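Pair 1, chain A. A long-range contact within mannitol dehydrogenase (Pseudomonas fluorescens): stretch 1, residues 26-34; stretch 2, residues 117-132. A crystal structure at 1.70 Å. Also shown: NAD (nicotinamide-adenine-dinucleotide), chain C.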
# COMPACT_ATOMS: atom_id res chain seq x y z
N ARG A 26 -26.02 4.14 -5.84
CA ARG A 26 -25.68 3.86 -7.24
C ARG A 26 -24.17 4.08 -7.37
O ARG A 26 -23.61 4.91 -6.67
CB ARG A 26 -26.43 4.79 -8.20
CG ARG A 26 -27.98 4.60 -8.11
CD ARG A 26 -28.37 3.24 -8.65
NE ARG A 26 -29.83 3.04 -8.67
CZ ARG A 26 -30.52 2.46 -7.69
NH1 ARG A 26 -29.90 2.02 -6.59
NH2 ARG A 26 -31.84 2.31 -7.80
N GLN A 27 -23.56 3.35 -8.29
CA GLN A 27 -22.09 3.36 -8.41
C GLN A 27 -21.49 4.53 -9.14
O GLN A 27 -22.02 4.99 -10.15
CB GLN A 27 -21.62 2.08 -9.09
CG GLN A 27 -21.91 0.82 -8.26
CD GLN A 27 -21.77 -0.44 -9.05
OE1 GLN A 27 -21.50 -0.40 -10.26
NE2 GLN A 27 -21.96 -1.57 -8.40
N GLY A 28 -20.36 5.01 -8.61
CA GLY A 28 -19.64 6.09 -9.25
C GLY A 28 -18.14 5.86 -9.26
O GLY A 28 -17.39 6.58 -9.95
N ILE A 29 -17.69 4.89 -8.46
CA ILE A 29 -16.26 4.57 -8.40
C ILE A 29 -16.04 3.10 -8.71
O ILE A 29 -16.81 2.26 -8.21
CB ILE A 29 -15.73 4.84 -6.96
CG1 ILE A 29 -15.90 6.33 -6.61
CG2 ILE A 29 -14.27 4.34 -6.80
CD1 ILE A 29 -15.75 6.59 -5.07
N ALA A 30 -15.03 2.80 -9.54
CA ALA A 30 -14.63 1.41 -9.77
C ALA A 30 -13.24 1.32 -9.10
O ALA A 30 -12.29 2.06 -9.47
CB ALA A 30 -14.51 1.08 -11.26
N HIS A 31 -13.13 0.43 -8.11
CA HIS A 31 -11.86 0.30 -7.40
C HIS A 31 -11.10 -0.96 -7.73
O HIS A 31 -11.58 -2.07 -7.48
CB HIS A 31 -12.05 0.28 -5.89
CG HIS A 31 -10.74 0.29 -5.17
ND1 HIS A 31 -9.97 1.43 -5.08
CD2 HIS A 31 -9.99 -0.72 -4.67
CE1 HIS A 31 -8.80 1.12 -4.55
NE2 HIS A 31 -8.78 -0.18 -4.29
N ILE A 32 -9.89 -0.79 -8.26
CA ILE A 32 -9.09 -1.96 -8.60
C ILE A 32 -8.16 -2.34 -7.44
O ILE A 32 -7.30 -1.55 -7.01
CB ILE A 32 -8.25 -1.72 -9.87
CG1 ILE A 32 -9.19 -1.28 -11.01
CG2 ILE A 32 -7.48 -3.04 -10.24
CD1 ILE A 32 -8.42 -0.97 -12.34
N GLY A 33 -8.34 -3.58 -6.96
CA GLY A 33 -7.53 -4.07 -5.85
C GLY A 33 -8.30 -3.96 -4.53
O GLY A 33 -7.91 -3.22 -3.63
N VAL A 34 -9.36 -4.73 -4.36
CA VAL A 34 -10.13 -4.61 -3.12
C VAL A 34 -9.48 -5.47 -2.04
O VAL A 34 -9.73 -6.68 -1.97
CB VAL A 34 -11.60 -5.06 -3.32
CG1 VAL A 34 -12.40 -4.92 -1.95
CG2 VAL A 34 -12.25 -4.18 -4.42
N ASP A 117 -16.80 -3.04 -19.76
CA ASP A 117 -18.10 -2.35 -19.82
C ASP A 117 -18.37 -1.54 -18.55
O ASP A 117 -18.91 -0.44 -18.61
CB ASP A 117 -19.26 -3.35 -19.99
CG ASP A 117 -19.34 -3.92 -21.41
OD1 ASP A 117 -18.72 -3.35 -22.32
OD2 ASP A 117 -20.03 -4.96 -21.60
N LYS A 118 -18.06 -2.14 -17.42
CA LYS A 118 -18.27 -1.45 -16.13
C LYS A 118 -17.38 -0.19 -16.08
O LYS A 118 -17.86 0.89 -15.74
CB LYS A 118 -17.88 -2.39 -14.97
CG LYS A 118 -17.95 -1.71 -13.56
CD LYS A 118 -19.36 -1.19 -13.22
CE LYS A 118 -20.35 -2.33 -12.98
NZ LYS A 118 -21.71 -1.78 -12.61
N LEU A 119 -16.10 -0.35 -16.39
CA LEU A 119 -15.17 0.80 -16.38
C LEU A 119 -15.56 1.86 -17.42
O LEU A 119 -15.19 3.03 -17.30
CB LEU A 119 -13.74 0.32 -16.65
CG LEU A 119 -13.20 -0.63 -15.56
CD1 LEU A 119 -11.88 -1.27 -16.08
CD2 LEU A 119 -12.98 0.13 -14.24
N ALA A 120 -16.27 1.45 -18.47
CA ALA A 120 -16.68 2.38 -19.51
C ALA A 120 -18.10 2.93 -19.32
O ALA A 120 -18.57 3.71 -20.16
CB ALA A 120 -16.53 1.69 -20.92
N SER A 121 -18.78 2.55 -18.23
CA SER A 121 -20.15 3.02 -18.00
C SER A 121 -20.09 4.49 -17.57
O SER A 121 -19.23 4.91 -16.76
CB SER A 121 -20.91 2.13 -17.01
OG SER A 121 -20.41 2.20 -15.68
N PRO A 122 -21.01 5.31 -18.10
CA PRO A 122 -20.98 6.74 -17.74
C PRO A 122 -21.07 7.09 -16.26
O PRO A 122 -20.49 8.12 -15.86
CB PRO A 122 -22.12 7.35 -18.59
CG PRO A 122 -23.06 6.18 -18.87
CD PRO A 122 -22.13 4.98 -19.02
N GLU A 123 -21.71 6.22 -15.47
CA GLU A 123 -21.89 6.46 -14.04
C GLU A 123 -20.55 6.35 -13.32
O GLU A 123 -20.38 6.97 -12.26
CB GLU A 123 -22.84 5.44 -13.39
CG GLU A 123 -24.26 5.46 -13.93
CD GLU A 123 -24.34 4.99 -15.37
OE1 GLU A 123 -23.50 4.14 -15.79
OE2 GLU A 123 -25.26 5.45 -16.09
N ILE A 124 -19.64 5.54 -13.88
CA ILE A 124 -18.31 5.37 -13.25
C ILE A 124 -17.48 6.57 -13.66
O ILE A 124 -17.10 6.74 -14.82
CB ILE A 124 -17.63 4.06 -13.70
CG1 ILE A 124 -18.49 2.88 -13.23
CG2 ILE A 124 -16.17 3.98 -13.17
CD1 ILE A 124 -18.63 2.80 -11.69
N ARG A 125 -17.16 7.39 -12.66
CA ARG A 125 -16.44 8.66 -12.89
C ARG A 125 -15.04 8.71 -12.31
O ARG A 125 -14.28 9.64 -12.61
CB ARG A 125 -17.28 9.84 -12.34
CG ARG A 125 -18.55 10.15 -13.18
CD ARG A 125 -19.67 10.74 -12.29
NE ARG A 125 -20.34 9.66 -11.58
CZ ARG A 125 -21.17 9.79 -10.54
NH1 ARG A 125 -21.44 10.98 -10.02
NH2 ARG A 125 -21.76 8.70 -10.05
N ILE A 126 -14.72 7.73 -11.47
CA ILE A 126 -13.37 7.63 -10.89
C ILE A 126 -13.00 6.15 -10.90
O ILE A 126 -13.84 5.30 -10.53
CB ILE A 126 -13.35 8.07 -9.39
CG1 ILE A 126 -13.56 9.59 -9.28
CG2 ILE A 126 -11.98 7.70 -8.75
CD1 ILE A 126 -13.96 10.01 -7.84
N VAL A 127 -11.78 5.84 -11.36
CA VAL A 127 -11.22 4.47 -11.27
C VAL A 127 -10.08 4.66 -10.23
O VAL A 127 -9.10 5.37 -10.49
CB VAL A 127 -10.62 3.96 -12.61
CG1 VAL A 127 -9.92 2.56 -12.39
CG2 VAL A 127 -11.77 3.77 -13.62
N SER A 128 -10.25 4.07 -9.04
CA SER A 128 -9.26 4.18 -8.00
C SER A 128 -8.42 2.91 -7.91
O SER A 128 -8.85 1.82 -8.34
CB SER A 128 -9.92 4.50 -6.66
OG SER A 128 -10.97 3.58 -6.40
N LEU A 129 -7.24 3.05 -7.32
CA LEU A 129 -6.30 1.94 -7.24
C LEU A 129 -5.63 1.64 -5.91
O LEU A 129 -5.16 2.57 -5.23
CB LEU A 129 -5.11 2.20 -8.23
CG LEU A 129 -5.37 2.70 -9.68
CD1 LEU A 129 -4.04 3.12 -10.38
CD2 LEU A 129 -6.09 1.56 -10.46
N THR A 130 -5.62 0.36 -5.51
CA THR A 130 -4.66 -0.06 -4.47
C THR A 130 -4.12 -1.36 -5.11
O THR A 130 -4.56 -2.48 -4.81
CB THR A 130 -5.21 -0.33 -3.05
OG1 THR A 130 -6.32 -1.20 -3.10
CG2 THR A 130 -5.63 1.01 -2.39
N ILE A 131 -3.21 -1.19 -6.07
CA ILE A 131 -2.63 -2.34 -6.83
C ILE A 131 -1.23 -2.71 -6.35
O ILE A 131 -0.53 -3.51 -6.99
CB ILE A 131 -2.55 -2.02 -8.35
CG1 ILE A 131 -1.69 -0.76 -8.61
CG2 ILE A 131 -3.97 -1.78 -8.88
CD1 ILE A 131 -1.43 -0.51 -10.16
N THR A 132 -0.86 -2.15 -5.19
CA THR A 132 0.44 -2.33 -4.51
C THR A 132 1.59 -1.54 -5.09
O THR A 132 1.55 -1.08 -6.24
CB THR A 132 0.89 -3.85 -4.32
OG1 THR A 132 1.46 -4.37 -5.54
CG2 THR A 132 -0.30 -4.71 -3.81
PA NAD C . -4.04 -6.63 0.39
O1A NAD C . -3.05 -7.67 0.30
O2A NAD C . -5.21 -6.69 1.31
O5B NAD C . -4.67 -6.33 -1.04
C5B NAD C . -3.79 -6.05 -2.18
C4B NAD C . -4.83 -5.99 -3.32
O4B NAD C . -4.07 -5.64 -4.56
C3B NAD C . -5.49 -7.35 -3.72
O3B NAD C . -6.83 -7.04 -4.14
C2B NAD C . -4.60 -7.86 -4.86
O2B NAD C . -5.25 -8.80 -5.71
C1B NAD C . -4.33 -6.56 -5.61
N9A NAD C . -3.19 -6.57 -6.47
C8A NAD C . -1.89 -6.97 -6.25
N7A NAD C . -1.12 -6.78 -7.30
C5A NAD C . -1.97 -6.21 -8.24
C6A NAD C . -1.69 -5.78 -9.54
N6A NAD C . -0.50 -5.82 -10.13
N1A NAD C . -2.74 -5.26 -10.29
C2A NAD C . -4.03 -5.17 -9.77
N3A NAD C . -4.33 -5.57 -8.47
C4A NAD C . -3.25 -6.09 -7.75
O3 NAD C . -3.22 -5.30 0.68
PN NAD C . -3.64 -3.92 1.40
O1N NAD C . -3.29 -4.00 2.82
O2N NAD C . -5.04 -3.66 1.05
O5D NAD C . -2.64 -2.89 0.75
C5D NAD C . -2.79 -2.61 -0.64
C4D NAD C . -2.03 -1.38 -0.88
O4D NAD C . -2.63 -0.20 -0.30
C3D NAD C . -0.52 -1.33 -0.45
O3D NAD C . 0.32 -2.06 -1.35
C2D NAD C . -0.24 0.15 -0.33
O2D NAD C . 0.18 0.71 -1.57
C1D NAD C . -1.60 0.73 0.14
N1N NAD C . -1.70 0.97 1.59
C2N NAD C . -1.85 -0.03 2.57
C3N NAD C . -1.83 0.35 3.89
C7N NAD C . -1.95 -0.73 4.97
O7N NAD C . -1.73 -0.39 6.14
N7N NAD C . -2.21 -1.99 4.66
C4N NAD C . -1.63 1.77 4.27
C5N NAD C . -1.52 2.75 3.24
C6N NAD C . -1.55 2.37 1.87
O HOH W 1 -22.52 -3.80 -10.38

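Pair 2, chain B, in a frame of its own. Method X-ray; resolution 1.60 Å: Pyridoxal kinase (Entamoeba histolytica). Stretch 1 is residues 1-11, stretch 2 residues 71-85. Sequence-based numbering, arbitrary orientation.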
# COMPACT_ATOMS: atom_id res chain seq x y z
N MET B 1 -3.23 -19.13 -3.17
CA MET B 1 -3.26 -17.65 -2.94
C MET B 1 -4.68 -17.10 -3.07
O MET B 1 -5.16 -16.86 -4.18
CB MET B 1 -2.37 -16.91 -3.95
CG MET B 1 -0.88 -17.02 -3.74
SD MET B 1 -0.03 -16.16 -5.09
CE MET B 1 -0.38 -14.44 -4.69
N THR B 2 -5.33 -16.88 -1.93
CA THR B 2 -6.66 -16.27 -1.91
C THR B 2 -6.66 -15.03 -1.02
O THR B 2 -6.01 -14.99 0.02
CB THR B 2 -7.69 -17.26 -1.36
OG1 THR B 2 -7.33 -17.64 -0.04
CG2 THR B 2 -7.72 -18.54 -2.26
N ASN B 3 -7.42 -14.03 -1.45
CA ASN B 3 -7.59 -12.82 -0.66
C ASN B 3 -8.49 -13.14 0.53
O ASN B 3 -9.60 -13.61 0.33
CB ASN B 3 -8.22 -11.74 -1.52
CG ASN B 3 -7.29 -11.29 -2.63
OD1 ASN B 3 -6.12 -11.02 -2.37
ND2 ASN B 3 -7.79 -11.22 -3.85
N LYS B 4 -7.99 -12.88 1.73
CA LYS B 4 -8.73 -13.17 2.97
C LYS B 4 -9.42 -11.93 3.51
O LYS B 4 -10.44 -12.05 4.23
CB LYS B 4 -7.77 -13.76 3.98
CG LYS B 4 -8.43 -14.20 5.28
CD LYS B 4 -7.48 -14.93 6.22
CE LYS B 4 -7.14 -16.33 5.73
NZ LYS B 4 -6.48 -17.10 6.81
N VAL B 5 -8.85 -10.74 3.24
CA VAL B 5 -9.37 -9.49 3.76
C VAL B 5 -9.70 -8.53 2.63
O VAL B 5 -8.97 -8.46 1.65
CB VAL B 5 -8.33 -8.78 4.69
CG1 VAL B 5 -8.88 -7.48 5.26
CG2 VAL B 5 -7.90 -9.73 5.80
N LEU B 6 -10.78 -7.78 2.80
CA LEU B 6 -11.08 -6.63 1.93
C LEU B 6 -11.14 -5.42 2.82
O LEU B 6 -11.86 -5.44 3.84
CB LEU B 6 -12.39 -6.83 1.19
CG LEU B 6 -13.02 -5.63 0.52
CD1 LEU B 6 -12.13 -5.19 -0.65
CD2 LEU B 6 -14.42 -5.99 0.06
N THR B 7 -10.36 -4.41 2.47
CA THR B 7 -10.30 -3.20 3.28
C THR B 7 -10.47 -1.97 2.39
O THR B 7 -9.78 -1.80 1.36
CB THR B 7 -9.03 -3.13 4.16
OG1 THR B 7 -8.90 -1.80 4.69
CG2 THR B 7 -7.81 -3.47 3.40
N ILE B 8 -11.40 -1.14 2.79
CA ILE B 8 -11.84 0.02 2.04
C ILE B 8 -11.58 1.23 2.88
O ILE B 8 -12.25 1.44 3.92
CB ILE B 8 -13.36 -0.11 1.70
CG1 ILE B 8 -13.66 -1.39 0.90
CG2 ILE B 8 -13.88 1.14 1.02
CD1 ILE B 8 -15.13 -1.73 0.74
N SER B 9 -10.63 2.06 2.50
CA SER B 9 -10.26 3.22 3.29
C SER B 9 -9.37 4.16 2.49
O SER B 9 -9.15 3.95 1.29
CB SER B 9 -9.58 2.79 4.60
OG SER B 9 -9.43 3.91 5.48
N SER B 10 -8.88 5.20 3.13
CA SER B 10 -8.19 6.29 2.45
C SER B 10 -6.77 5.91 2.07
O SER B 10 -6.22 4.92 2.54
CB SER B 10 -8.12 7.50 3.38
OG SER B 10 -7.60 7.10 4.64
N TYR B 11 -6.17 6.71 1.18
CA TYR B 11 -4.79 6.51 0.75
C TYR B 11 -4.06 7.85 0.72
O TYR B 11 -4.61 8.84 0.23
CB TYR B 11 -4.75 5.83 -0.62
CG TYR B 11 -3.35 5.64 -1.11
CD1 TYR B 11 -2.64 4.53 -0.75
CD2 TYR B 11 -2.72 6.61 -1.89
CE1 TYR B 11 -1.33 4.35 -1.14
CE2 TYR B 11 -1.40 6.44 -2.32
CZ TYR B 11 -0.73 5.29 -1.96
OH TYR B 11 0.57 5.08 -2.33
N HIS B 71 -13.58 -13.00 -9.82
CA HIS B 71 -13.61 -13.94 -8.67
C HIS B 71 -12.51 -13.72 -7.63
O HIS B 71 -12.11 -14.65 -6.92
CB HIS B 71 -13.61 -15.37 -9.19
CG HIS B 71 -14.56 -15.60 -10.32
ND1 HIS B 71 -15.93 -15.68 -10.13
CD2 HIS B 71 -14.36 -15.72 -11.65
CE1 HIS B 71 -16.52 -15.87 -11.30
NE2 HIS B 71 -15.59 -15.90 -12.24
N LEU B 72 -12.08 -12.47 -7.48
CA LEU B 72 -10.99 -12.11 -6.56
C LEU B 72 -11.43 -11.90 -5.11
O LEU B 72 -10.58 -11.86 -4.21
CB LEU B 72 -10.26 -10.86 -7.09
CG LEU B 72 -9.60 -11.07 -8.47
CD1 LEU B 72 -9.09 -9.78 -9.07
CD2 LEU B 72 -8.48 -12.09 -8.39
N ASP B 73 -12.74 -11.79 -4.90
CA ASP B 73 -13.32 -11.56 -3.55
C ASP B 73 -14.15 -12.73 -3.02
O ASP B 73 -14.88 -12.55 -2.03
CB ASP B 73 -14.16 -10.28 -3.55
CG ASP B 73 -15.39 -10.36 -4.47
OD1 ASP B 73 -15.54 -11.33 -5.27
OD2 ASP B 73 -16.22 -9.45 -4.42
N LYS B 74 -14.03 -13.91 -3.65
CA LYS B 74 -14.93 -15.02 -3.35
C LYS B 74 -14.64 -15.65 -1.97
O LYS B 74 -15.52 -16.28 -1.39
CB LYS B 74 -14.93 -16.07 -4.48
CG LYS B 74 -14.09 -17.32 -4.21
CD LYS B 74 -13.78 -18.15 -5.47
CE LYS B 74 -12.29 -18.43 -5.60
NZ LYS B 74 -11.86 -19.55 -4.72
N ASP B 75 -13.42 -15.48 -1.48
CA ASP B 75 -12.91 -16.16 -0.29
C ASP B 75 -12.72 -15.21 0.91
O ASP B 75 -12.15 -15.61 1.91
CB ASP B 75 -11.57 -16.82 -0.63
CG ASP B 75 -11.68 -17.82 -1.78
OD1 ASP B 75 -12.52 -18.74 -1.68
OD2 ASP B 75 -10.95 -17.67 -2.79
N ILE B 76 -13.18 -13.97 0.79
CA ILE B 76 -13.06 -12.96 1.83
C ILE B 76 -13.67 -13.49 3.13
O ILE B 76 -14.75 -14.02 3.08
CB ILE B 76 -13.78 -11.65 1.39
CG1 ILE B 76 -13.02 -10.97 0.25
CG2 ILE B 76 -13.95 -10.66 2.53
CD1 ILE B 76 -11.55 -10.79 0.49
N GLU B 77 -12.92 -13.45 4.21
CA GLU B 77 -13.44 -13.80 5.57
C GLU B 77 -13.55 -12.60 6.50
O GLU B 77 -14.16 -12.70 7.58
CB GLU B 77 -12.56 -14.87 6.20
CG GLU B 77 -12.52 -16.18 5.42
CD GLU B 77 -11.52 -17.17 5.98
OE1 GLU B 77 -11.38 -17.28 7.22
OE2 GLU B 77 -10.86 -17.87 5.18
N PHE B 78 -12.93 -11.49 6.11
CA PHE B 78 -12.78 -10.30 6.95
C PHE B 78 -12.94 -9.07 6.10
O PHE B 78 -12.40 -8.99 4.98
CB PHE B 78 -11.42 -10.29 7.65
CG PHE B 78 -11.22 -11.45 8.56
CD1 PHE B 78 -11.65 -11.38 9.90
CD2 PHE B 78 -10.67 -12.62 8.10
CE1 PHE B 78 -11.50 -12.47 10.75
CE2 PHE B 78 -10.53 -13.73 8.92
CZ PHE B 78 -10.92 -13.64 10.25
N LEU B 79 -13.68 -8.10 6.65
CA LEU B 79 -13.91 -6.84 6.00
C LEU B 79 -13.55 -5.74 6.94
O LEU B 79 -13.85 -5.84 8.13
CB LEU B 79 -15.37 -6.76 5.64
CG LEU B 79 -15.84 -5.53 4.91
CD1 LEU B 79 -15.24 -5.45 3.52
CD2 LEU B 79 -17.34 -5.60 4.81
N VAL B 80 -12.90 -4.70 6.42
CA VAL B 80 -12.61 -3.47 7.19
C VAL B 80 -13.02 -2.28 6.38
O VAL B 80 -12.75 -2.24 5.16
CB VAL B 80 -11.13 -3.31 7.54
CG1 VAL B 80 -10.87 -2.01 8.29
CG2 VAL B 80 -10.64 -4.49 8.34
N THR B 81 -13.66 -1.32 7.02
CA THR B 81 -13.89 -0.04 6.43
C THR B 81 -13.29 1.02 7.30
O THR B 81 -13.27 0.90 8.56
CB THR B 81 -15.38 0.22 6.10
OG1 THR B 81 -16.11 0.29 7.33
CG2 THR B 81 -15.98 -0.87 5.21
N GLY B 82 -12.82 2.09 6.66
CA GLY B 82 -12.24 3.23 7.32
C GLY B 82 -12.85 4.52 6.84
O GLY B 82 -14.08 4.75 6.99
N TYR B 83 -12.00 5.37 6.28
CA TYR B 83 -12.38 6.72 5.90
C TYR B 83 -13.15 6.73 4.60
O TYR B 83 -12.74 6.07 3.65
CB TYR B 83 -11.15 7.62 5.76
CG TYR B 83 -11.47 9.01 5.31
CD1 TYR B 83 -11.87 9.99 6.24
CD2 TYR B 83 -11.38 9.38 3.97
CE1 TYR B 83 -12.17 11.28 5.83
CE2 TYR B 83 -11.67 10.66 3.56
CZ TYR B 83 -12.06 11.60 4.48
OH TYR B 83 -12.35 12.88 4.08
N PHE B 84 -14.26 7.49 4.57
CA PHE B 84 -14.94 7.80 3.33
C PHE B 84 -15.06 9.31 3.16
O PHE B 84 -15.42 10.02 4.10
CB PHE B 84 -16.33 7.20 3.31
CG PHE B 84 -16.36 5.71 3.36
CD1 PHE B 84 -16.37 4.96 2.20
CD2 PHE B 84 -16.47 5.05 4.58
CE1 PHE B 84 -16.43 3.59 2.26
CE2 PHE B 84 -16.56 3.68 4.65
CZ PHE B 84 -16.54 2.94 3.48
N PRO B 85 -14.77 9.83 1.97
CA PRO B 85 -14.87 11.27 1.74
C PRO B 85 -16.30 11.75 1.47
O PRO B 85 -16.57 12.95 1.60
CB PRO B 85 -13.96 11.50 0.51
CG PRO B 85 -14.04 10.23 -0.24
CD PRO B 85 -14.15 9.16 0.80
O HOH W 2 -11.36 -13.64 -2.04
O HOH W 3 -9.27 -14.80 -3.48

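The sharpest difference lies at one matched site on the sheet: H31(A) in pair 1 is T7(B) in pair 2. The imidazole of H31(A) reaches across the strands with both nitrogens, ND1 hydrogen-bonding S128(A) OG at 2.7 Å and NE2 hydrogen-bonding T130(A) OG1 at 2.9 Å. Histidine suits this place because its two ring nitrogens can serve two hydroxyls, one on the neighbouring strand and one just past its end. In pair 2 those partners are V80(B) and G82(B), which have no hydroxyl to offer, and the shorter T7(B) places its OG1 3.9 Å from V80(B) CB and forms its hydrogen bond elsewhere in the structure.

The backbone beneath is nearly the same, 14 central residues superposing with an RMSD of 0.7 Å. Each pair joins two parallel strands through four bridges, I29(A) to I32(A) with I126(A) to L129(A), and V5(B) to I8(B) with F78(B) to T81(B). The strand directions differ by 25° in pair 1 but only 7° in pair 2. Hydrogen bonds alternate as parallel pairing requires: A30(A) N donates to I126(A) O at 2.9 Å and its own O accepts from S128(A) N at 2.9 Å, while L6(B) N donates to F78(B) O at 3.0 Å and its O accepts from V80(B) N at 2.9 Å.

On the face of A30(A) and I32(A), matched by L6(B) and I8(B), packing is apolar. Alanine is small, and L119(A) comes in from the helix to place CD2 3.5 Å from A30(A) CB. The longer L6(B) itself reaches across, its CD2 meeting L79(B) CD1 at 3.6 Å. I32(A) CD1 touches V127(A) CG1 at 3.8 Å; its counterpart I8(B) instead sets CG2 3.7 Å from F84(B) CE1.

At the start, G28(A) matches K4(B), and each carbonyl receives two backbone donors, R125(A) N and I126(A) N in pair 1, E77(B) N and, weakly, F78(B) N in pair 2. G28(A) has no room for a side chain: an ideal CB would lie 2.7 Å from R125(A) NH2. In pair 2 the position matching R125(A) is E77(B), and K4(B) directs its CB away, its aliphatic CG 3.9 Å from F78(B) CD2. One residue earlier, two amides anchor differently: Q27(A) OE1 accepts from K118(A) NZ at 2.7 Å, whereas N3(B) ND2 donates to the backbone L72(B) O at 2.9 Å.

At the far end glycine changes sides. G33(A) matches S9(B), and T130(A) matches G82(B). An ideal CB on G33(A) would lie 2.1 Å from T130(A) O; one on G82(B) would lie 2.2 Å from S9(B) OG, the hydroxyl that accepts from Y83(B) N at 3.1 Å.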